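Local coordinates for putative HMP/thiamine permease protein YkoE (Bacillus subtilis, PDB 5EDL) that binds thiamine as the membrane-embedded S component of an energy coupling factor transporter and probably carries thiamine or other hydroxymethylpyrimidine compounds across the membrane, at residues A99-T104 and P112-A117; I49-A54 and L65-I70; M57-G62 and G177-K182. All blocks are in the same frame, centred on the assembly; numbering follows the deposited sequence.

Contact 1. Residues A99-T104 and P112-A117. With MPG ([(Z)-octadec-9-enyl] (2R)-2,3-bis(oxidanyl)propanoate), chain C.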
# COMPACT_ATOMS: atom_id res chain seq x y z
N ALA A 99 -6.50 8.90 -3.45
CA ALA A 99 -6.68 9.99 -4.41
C ALA A 99 -6.50 9.51 -5.86
O ALA A 99 -7.16 9.99 -6.77
CB ALA A 99 -5.71 11.14 -4.10
N VAL A 100 -5.60 8.56 -6.07
CA VAL A 100 -5.35 8.02 -7.41
C VAL A 100 -6.53 7.13 -7.86
O VAL A 100 -6.91 7.13 -9.04
CB VAL A 100 -4.02 7.24 -7.45
CG1 VAL A 100 -3.93 6.33 -8.68
CG2 VAL A 100 -2.84 8.20 -7.39
N PHE A 101 -7.12 6.38 -6.93
CA PHE A 101 -8.28 5.56 -7.29
C PHE A 101 -9.49 6.44 -7.46
O PHE A 101 -10.31 6.20 -8.35
CB PHE A 101 -8.52 4.45 -6.25
CG PHE A 101 -7.41 3.43 -6.22
CD1 PHE A 101 -7.23 2.55 -7.28
CD2 PHE A 101 -6.52 3.38 -5.16
CE1 PHE A 101 -6.20 1.63 -7.27
CE2 PHE A 101 -5.49 2.46 -5.14
CZ PHE A 101 -5.32 1.59 -6.20
N LEU A 102 -9.60 7.49 -6.65
CA LEU A 102 -10.62 8.51 -6.87
C LEU A 102 -10.49 9.11 -8.27
O LEU A 102 -11.47 9.21 -9.01
CB LEU A 102 -10.53 9.61 -5.80
CG LEU A 102 -11.26 10.94 -6.03
CD1 LEU A 102 -12.77 10.76 -6.13
CD2 LEU A 102 -10.91 11.96 -4.95
N ALA A 103 -9.27 9.49 -8.64
CA ALA A 103 -9.04 10.16 -9.91
C ALA A 103 -9.45 9.28 -11.10
O ALA A 103 -9.81 9.79 -12.16
CB ALA A 103 -7.58 10.56 -10.02
N THR A 104 -9.37 7.96 -10.92
CA THR A 104 -9.71 7.02 -11.99
C THR A 104 -11.04 6.32 -11.70
O THR A 104 -11.33 5.25 -12.25
CB THR A 104 -8.59 5.97 -12.18
OG1 THR A 104 -8.32 5.32 -10.93
CG2 THR A 104 -7.30 6.63 -12.70
N PRO A 112 0.08 0.31 -14.06
CA PRO A 112 0.45 1.73 -14.01
C PRO A 112 -0.40 2.52 -13.00
O PRO A 112 0.14 3.41 -12.34
CB PRO A 112 0.18 2.22 -15.43
CG PRO A 112 0.28 0.98 -16.28
CD PRO A 112 -0.27 -0.12 -15.43
N VAL A 113 -1.68 2.19 -12.87
CA VAL A 113 -2.52 2.86 -11.88
C VAL A 113 -2.14 2.43 -10.45
O VAL A 113 -2.10 3.26 -9.56
CB VAL A 113 -4.01 2.62 -12.13
CG1 VAL A 113 -4.84 3.23 -10.99
CG2 VAL A 113 -4.43 3.21 -13.50
N LEU A 114 -1.85 1.15 -10.26
CA LEU A 114 -1.39 0.67 -8.95
C LEU A 114 -0.08 1.36 -8.56
O LEU A 114 0.11 1.76 -7.41
CB LEU A 114 -1.21 -0.86 -8.96
CG LEU A 114 -2.45 -1.69 -9.34
CD1 LEU A 114 -2.15 -3.17 -9.16
CD2 LEU A 114 -3.67 -1.28 -8.53
N MET A 115 0.82 1.50 -9.53
CA MET A 115 2.11 2.14 -9.27
C MET A 115 1.93 3.62 -8.93
O MET A 115 2.54 4.11 -7.97
CB MET A 115 3.05 1.96 -10.45
CG MET A 115 3.59 0.54 -10.60
SD MET A 115 4.79 0.44 -11.94
CE MET A 115 5.45 -1.21 -11.69
N LEU A 116 1.08 4.31 -9.68
CA LEU A 116 0.70 5.69 -9.36
C LEU A 116 0.13 5.83 -7.95
O LEU A 116 0.38 6.80 -7.27
CB LEU A 116 -0.33 6.20 -10.36
CG LEU A 116 -0.08 7.50 -11.11
CD1 LEU A 116 1.39 7.74 -11.41
CD2 LEU A 116 -0.90 7.48 -12.41
N ALA A 117 -0.69 4.86 -7.56
CA ALA A 117 -1.30 4.88 -6.24
C ALA A 117 -0.20 4.79 -5.16
O ALA A 117 -0.21 5.56 -4.20
CB ALA A 117 -2.29 3.72 -6.11
C2 MPG C . -6.67 14.05 -1.82
C3 MPG C . -7.81 13.41 -2.57
C4 MPG C . -8.19 12.11 -1.90
C5 MPG C . -8.95 12.41 -0.63
C6 MPG C . -10.26 11.66 -0.63
C7 MPG C . -9.99 10.20 -0.39
C8 MPG C . -11.26 9.51 0.08
C9 MPG C . -12.08 9.13 -1.13
C10 MPG C . -13.18 8.34 -1.03
C11 MPG C . -13.67 7.79 0.29
C12 MPG C . -15.13 8.13 0.44
C13 MPG C . -15.95 7.39 -0.60
C14 MPG C . -16.45 8.32 -1.69
C15 MPG C . -17.81 7.87 -2.17
C16 MPG C . -17.84 7.86 -3.68
C17 MPG C . -19.13 7.24 -4.17
C18 MPG C . -18.90 6.64 -5.54
O1 MPG C . -5.06 15.27 -3.08
C1 MPG C . -6.32 15.37 -2.46

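Contact 2. Residues I49-A54 and L65-I70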
# COMPACT_ATOMS: atom_id res chain seq x y z
N ILE A 49 1.81 -0.93 0.95
CA ILE A 49 1.35 -2.07 0.16
C ILE A 49 -0.10 -2.47 0.47
O ILE A 49 -0.83 -2.88 -0.43
CB ILE A 49 2.28 -3.31 0.35
CG1 ILE A 49 1.97 -4.35 -0.73
CG2 ILE A 49 2.13 -3.89 1.75
CD1 ILE A 49 3.01 -5.44 -0.84
N VAL A 50 -0.53 -2.29 1.72
CA VAL A 50 -1.90 -2.62 2.11
C VAL A 50 -2.92 -1.86 1.27
O VAL A 50 -3.93 -2.42 0.87
CB VAL A 50 -2.13 -2.33 3.62
CG1 VAL A 50 -3.60 -2.27 3.95
CG2 VAL A 50 -1.43 -3.37 4.46
N SER A 51 -2.64 -0.60 0.97
CA SER A 51 -3.57 0.21 0.19
C SER A 51 -3.78 -0.38 -1.19
O SER A 51 -4.89 -0.44 -1.68
CB SER A 51 -3.07 1.65 0.07
OG SER A 51 -3.26 2.35 1.28
N VAL A 52 -2.69 -0.81 -1.81
CA VAL A 52 -2.76 -1.33 -3.16
C VAL A 52 -3.49 -2.68 -3.16
O VAL A 52 -4.33 -2.92 -4.01
CB VAL A 52 -1.35 -1.45 -3.78
CG1 VAL A 52 -1.38 -2.31 -5.05
CG2 VAL A 52 -0.79 -0.06 -4.09
N ILE A 53 -3.16 -3.53 -2.19
CA ILE A 53 -3.75 -4.86 -2.07
C ILE A 53 -5.27 -4.76 -1.91
O ILE A 53 -6.02 -5.35 -2.68
CB ILE A 53 -3.13 -5.64 -0.88
CG1 ILE A 53 -1.64 -5.94 -1.17
CG2 ILE A 53 -3.94 -6.92 -0.57
CD1 ILE A 53 -0.86 -6.58 -0.02
N ALA A 54 -5.72 -3.98 -0.93
CA ALA A 54 -7.14 -3.86 -0.66
C ALA A 54 -7.90 -3.30 -1.86
O ALA A 54 -8.97 -3.79 -2.18
CB ALA A 54 -7.40 -2.99 0.57
N LEU A 65 -7.81 3.75 1.47
CA LEU A 65 -7.72 4.63 2.63
C LEU A 65 -7.94 3.87 3.93
O LEU A 65 -7.13 3.95 4.84
CB LEU A 65 -8.75 5.77 2.52
CG LEU A 65 -8.93 6.63 3.77
CD1 LEU A 65 -7.58 7.25 4.16
CD2 LEU A 65 -9.98 7.71 3.53
N VAL A 66 -9.03 3.12 3.99
CA VAL A 66 -9.41 2.45 5.23
C VAL A 66 -8.48 1.30 5.59
O VAL A 66 -8.10 1.16 6.74
CB VAL A 66 -10.85 1.92 5.18
CG1 VAL A 66 -11.19 1.22 6.50
CG2 VAL A 66 -11.83 3.07 4.94
N SER A 67 -8.09 0.50 4.61
CA SER A 67 -7.16 -0.59 4.88
C SER A 67 -5.85 -0.08 5.52
O SER A 67 -5.34 -0.69 6.45
CB SER A 67 -6.87 -1.37 3.60
OG SER A 67 -6.19 -0.55 2.66
N GLU A 68 -5.31 1.03 5.01
CA GLU A 68 -4.06 1.58 5.52
C GLU A 68 -4.24 2.14 6.95
O GLU A 68 -3.35 2.01 7.79
CB GLU A 68 -3.54 2.68 4.57
CG GLU A 68 -2.19 3.34 4.95
CD GLU A 68 -0.96 2.45 4.71
OE1 GLU A 68 -1.11 1.28 4.31
OE2 GLU A 68 0.17 2.94 4.94
N ILE A 69 -5.38 2.77 7.20
CA ILE A 69 -5.69 3.25 8.55
C ILE A 69 -5.70 2.09 9.54
O ILE A 69 -5.07 2.17 10.61
CB ILE A 69 -7.04 4.00 8.59
CG1 ILE A 69 -6.92 5.33 7.84
CG2 ILE A 69 -7.52 4.22 10.05
CD1 ILE A 69 -8.24 6.01 7.60
N ILE A 70 -6.40 1.01 9.20
CA ILE A 70 -6.47 -0.15 10.09
C ILE A 70 -5.07 -0.76 10.31
O ILE A 70 -4.71 -1.09 11.45
CB ILE A 70 -7.42 -1.22 9.53
CG1 ILE A 70 -8.86 -0.69 9.50
CG2 ILE A 70 -7.32 -2.48 10.37
CD1 ILE A 70 -9.81 -1.55 8.65

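Contact 3. Residues M57-G62 and G177-K182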
# COMPACT_ATOMS: atom_id res chain seq x y z
N MET A 57 -7.84 -5.83 -4.86
CA MET A 57 -8.67 -7.00 -4.56
C MET A 57 -10.16 -6.67 -4.57
O MET A 57 -10.95 -7.40 -5.15
CB MET A 57 -8.34 -7.60 -3.19
CG MET A 57 -7.03 -8.37 -3.11
SD MET A 57 -6.87 -9.13 -1.46
CE MET A 57 -8.61 -9.09 -0.96
N ILE A 58 -10.53 -5.57 -3.92
CA ILE A 58 -11.93 -5.30 -3.62
C ILE A 58 -12.57 -4.35 -4.63
O ILE A 58 -13.72 -4.53 -5.02
CB ILE A 58 -12.08 -4.73 -2.20
CG1 ILE A 58 -11.65 -5.79 -1.18
CG2 ILE A 58 -13.51 -4.26 -1.96
CD1 ILE A 58 -11.55 -5.27 0.25
N ARG A 59 -11.79 -3.36 -5.06
CA ARG A 59 -12.14 -2.48 -6.17
C ARG A 59 -13.38 -1.64 -5.87
O ARG A 59 -14.23 -1.44 -6.73
CB ARG A 59 -12.32 -3.30 -7.45
CG ARG A 59 -11.05 -4.08 -7.81
CD ARG A 59 -11.04 -4.71 -9.21
NE ARG A 59 -9.73 -5.29 -9.46
CZ ARG A 59 -9.35 -5.89 -10.57
NH1 ARG A 59 -10.19 -6.03 -11.59
NH2 ARG A 59 -8.12 -6.37 -10.67
N LYS A 60 -13.48 -1.14 -4.64
CA LYS A 60 -14.56 -0.26 -4.25
C LYS A 60 -13.98 0.96 -3.51
O LYS A 60 -12.89 0.88 -2.97
CB LYS A 60 -15.58 -1.01 -3.40
CG LYS A 60 -16.22 -2.18 -4.14
CD LYS A 60 -17.31 -2.87 -3.35
CE LYS A 60 -17.97 -3.97 -4.21
NZ LYS A 60 -18.92 -4.79 -3.43
N PRO A 61 -14.71 2.08 -3.52
CA PRO A 61 -14.17 3.32 -2.98
C PRO A 61 -13.86 3.20 -1.49
O PRO A 61 -14.62 2.58 -0.75
CB PRO A 61 -15.30 4.34 -3.22
CG PRO A 61 -16.12 3.73 -4.35
CD PRO A 61 -16.05 2.25 -4.12
N GLY A 62 -12.75 3.77 -1.08
CA GLY A 62 -12.36 3.77 0.32
C GLY A 62 -11.45 2.63 0.72
O GLY A 62 -10.94 2.63 1.84
N GLY A 177 -14.79 -14.60 -3.69
CA GLY A 177 -15.88 -13.69 -3.41
C GLY A 177 -15.62 -12.25 -3.81
O GLY A 177 -16.55 -11.43 -3.81
N MET A 178 -14.37 -11.93 -4.15
CA MET A 178 -13.96 -10.55 -4.42
C MET A 178 -13.88 -10.22 -5.91
O MET A 178 -13.81 -11.11 -6.75
CB MET A 178 -12.59 -10.27 -3.79
CG MET A 178 -12.41 -10.75 -2.35
SD MET A 178 -13.09 -9.63 -1.12
CE MET A 178 -14.79 -10.19 -1.07
N ALA A 179 -13.85 -8.93 -6.23
CA ALA A 179 -13.68 -8.48 -7.60
C ALA A 179 -12.46 -9.13 -8.29
O ALA A 179 -12.56 -9.55 -9.43
CB ALA A 179 -13.57 -6.96 -7.65
N LEU A 180 -11.32 -9.20 -7.60
CA LEU A 180 -10.12 -9.79 -8.22
C LEU A 180 -10.33 -11.28 -8.52
O LEU A 180 -9.88 -11.78 -9.56
CB LEU A 180 -8.89 -9.60 -7.34
CG LEU A 180 -7.60 -10.25 -7.86
CD1 LEU A 180 -7.18 -9.68 -9.21
CD2 LEU A 180 -6.46 -10.08 -6.84
N GLY A 181 -10.99 -11.98 -7.60
CA GLY A 181 -11.35 -13.37 -7.83
C GLY A 181 -12.30 -13.55 -9.00
O GLY A 181 -12.16 -14.48 -9.78
N LYS A 182 -13.28 -12.66 -9.12
CA LYS A 182 -14.19 -12.67 -10.25
C LYS A 182 -13.44 -12.45 -11.56
O LYS A 182 -13.75 -13.08 -12.58
CB LYS A 182 -15.27 -11.60 -10.09
CG LYS A 182 -16.24 -11.86 -8.94
CD LYS A 182 -17.42 -10.90 -9.00
CE LYS A 182 -18.44 -11.17 -7.89
NZ LYS A 182 -17.96 -10.71 -6.55
O HOH W 1 -14.92 -6.83 -4.66

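Contact 1. Residues A99-T104 and P112-A117
V100 is the main bump on the 99-104 side, and the hollow it enters is formed by V113, L116 and A117, three residues on one face of the partner helix. Both methyls enter: CG1, anti to the backbone N (chi1 163°), lies on the side of V113 O and A117 N, 3.7 Å from V113 O and 4.0 Å from A117 CB. CG2 rests against the backbone, 3.5 Å from L116 O. An alanine here would lose both methyls and is likely to open a gap over the V113-L116-A117 groove. The second bump is F101, whose ring end touches both L114 and A117: CE2 lies 3.6 Å from A117 CB in an oblique approach, while L114 CD2 sits at the ring edge, 4.0 Å from CZ. A55 of helix 49-58 and W106 also touch this ring. V113 CG1 answers from the other helix, resting against both V100 CG1 and T104 OG1. Away from the interface, A99 CB meets the lipid chain at MPG C3 (3.5 Å). Segment axes that approach to 9.2 Å at 140° are the geometry of an antiparallel hairpin of successive helices, both predicted to span the membrane.

Contact 2. Residues I49-A54 and L65-I70
S67 is the first residue of 65-70 to meet the other helix, and it fits between V50 and A54, one turn apart. Its CB lies 3.4 Å from V50 CG1 and 3.5 Å from A54 CB, both tighter than usual van der Waals contact. OG, held between the backbone N and the carbonyl carbon (chi1 64°), sits 3.4 Å from A54 CB, yet its polar need is met by a hydrogen bond with A63 O. Serine and alanine at S51, A54 and S67 are consistent with the close approach of two successive helices, 49-58 and 63-77, in an antiparallel hairpin: the segment axes approach to 7.8 Å at 139°, and the CA atoms of S51 and E68 are 5.5 Å apart. E68 follows. Its CB meets S51 OG at 3.3 Å, an oxygen that is itself hydrogen-bonded to A64 O. Beyond CB the chain bends at chi2 (74°), and OE1 comes to 3.8 Å from V50 CB. Y21 OH bonds to OE1 and also to V50 N, and so ties the carboxylate to the first turn of the facing helix; Q93 NE2 holds OE2. Gripped at both oxygens, E68 borders the bound thiamine, about 4 Å from its side chain. Further along, I69 and I70 turn to other neighbours: I69 packs on I91 of helix 85-103, and I70 on S14 of helix 4-35.

Contact 3. Residues M57-G62 and G177-K182
R59 lays its aliphatic chain alongside the single methyl of A179. The first torsion sets CG anti to the carbonyl carbon (chi1 -59°), and from CG to NE the chain is extended. CB is 3.9 Å from A179 CB, CG 3.8 Å and CD 3.7 Å, so three successive carbons graze the same methyl. Past CD, NE hydrogen-bonds to Y56 O, back in the helix that R59 has just left. At the tip, NH2 lies 3.7 Å from L180 CD1, which approaches the guanidinium obliquely; the same nitrogen forms a salt bridge with E183 OE1, one turn further along the last helix. The charged end is thus held at two points, one on each of the helices being joined.

The backbones meet as the C-terminal end of one helix against the N-terminal end of another. R59, with a positive phi of 64°, breaks helix 49-58, while M178 is the N-cap residue of helix 179-192. M57 O accepts a hydrogen bond from L180 N at 3.1 Å, with an N-H...O angle of 155°. Next to it a water bridges the ends: it donates to I58 O at 2.6 Å and accepts from A179 N at 2.8 Å. Two carbonyls at the end of one helix therefore serve amides in the first turn of the other, one directly and one through water.

Apolar side chains close the rest of the junction. I58 and M178 lie side by side, pointing the same way, with CG1 of I58 4.1 Å from SD of M178. The side chains of M57 and L180 cross obliquely, meeting through CG and CD2. M57 and M178 both also touch I9 of helix 4-35, and L180 packs on S166, D167 and A170 of helix 140-170.

Contact 2 is the most central, about 6 Å from the centre of the chain, and all its touching residues are buried; contact 1 lies further out, about 11 Å away, with one exposed residue and a lipid at its side. Both are antiparallel pairs of successive helices, one apolar, the other built on serines and a pocket glutamate, and they touch through L114 O and V52 CG2 at 3.9 Å. Contact 3, farthest from the centre at about 15 Å yet still buried, joins parts distant in sequence. It shares helix 49-58 with contact 2, so that helix pairs along its flank there and by its end here, where a backbone bond, a bridging water and a salt bridge are added to apolar packing.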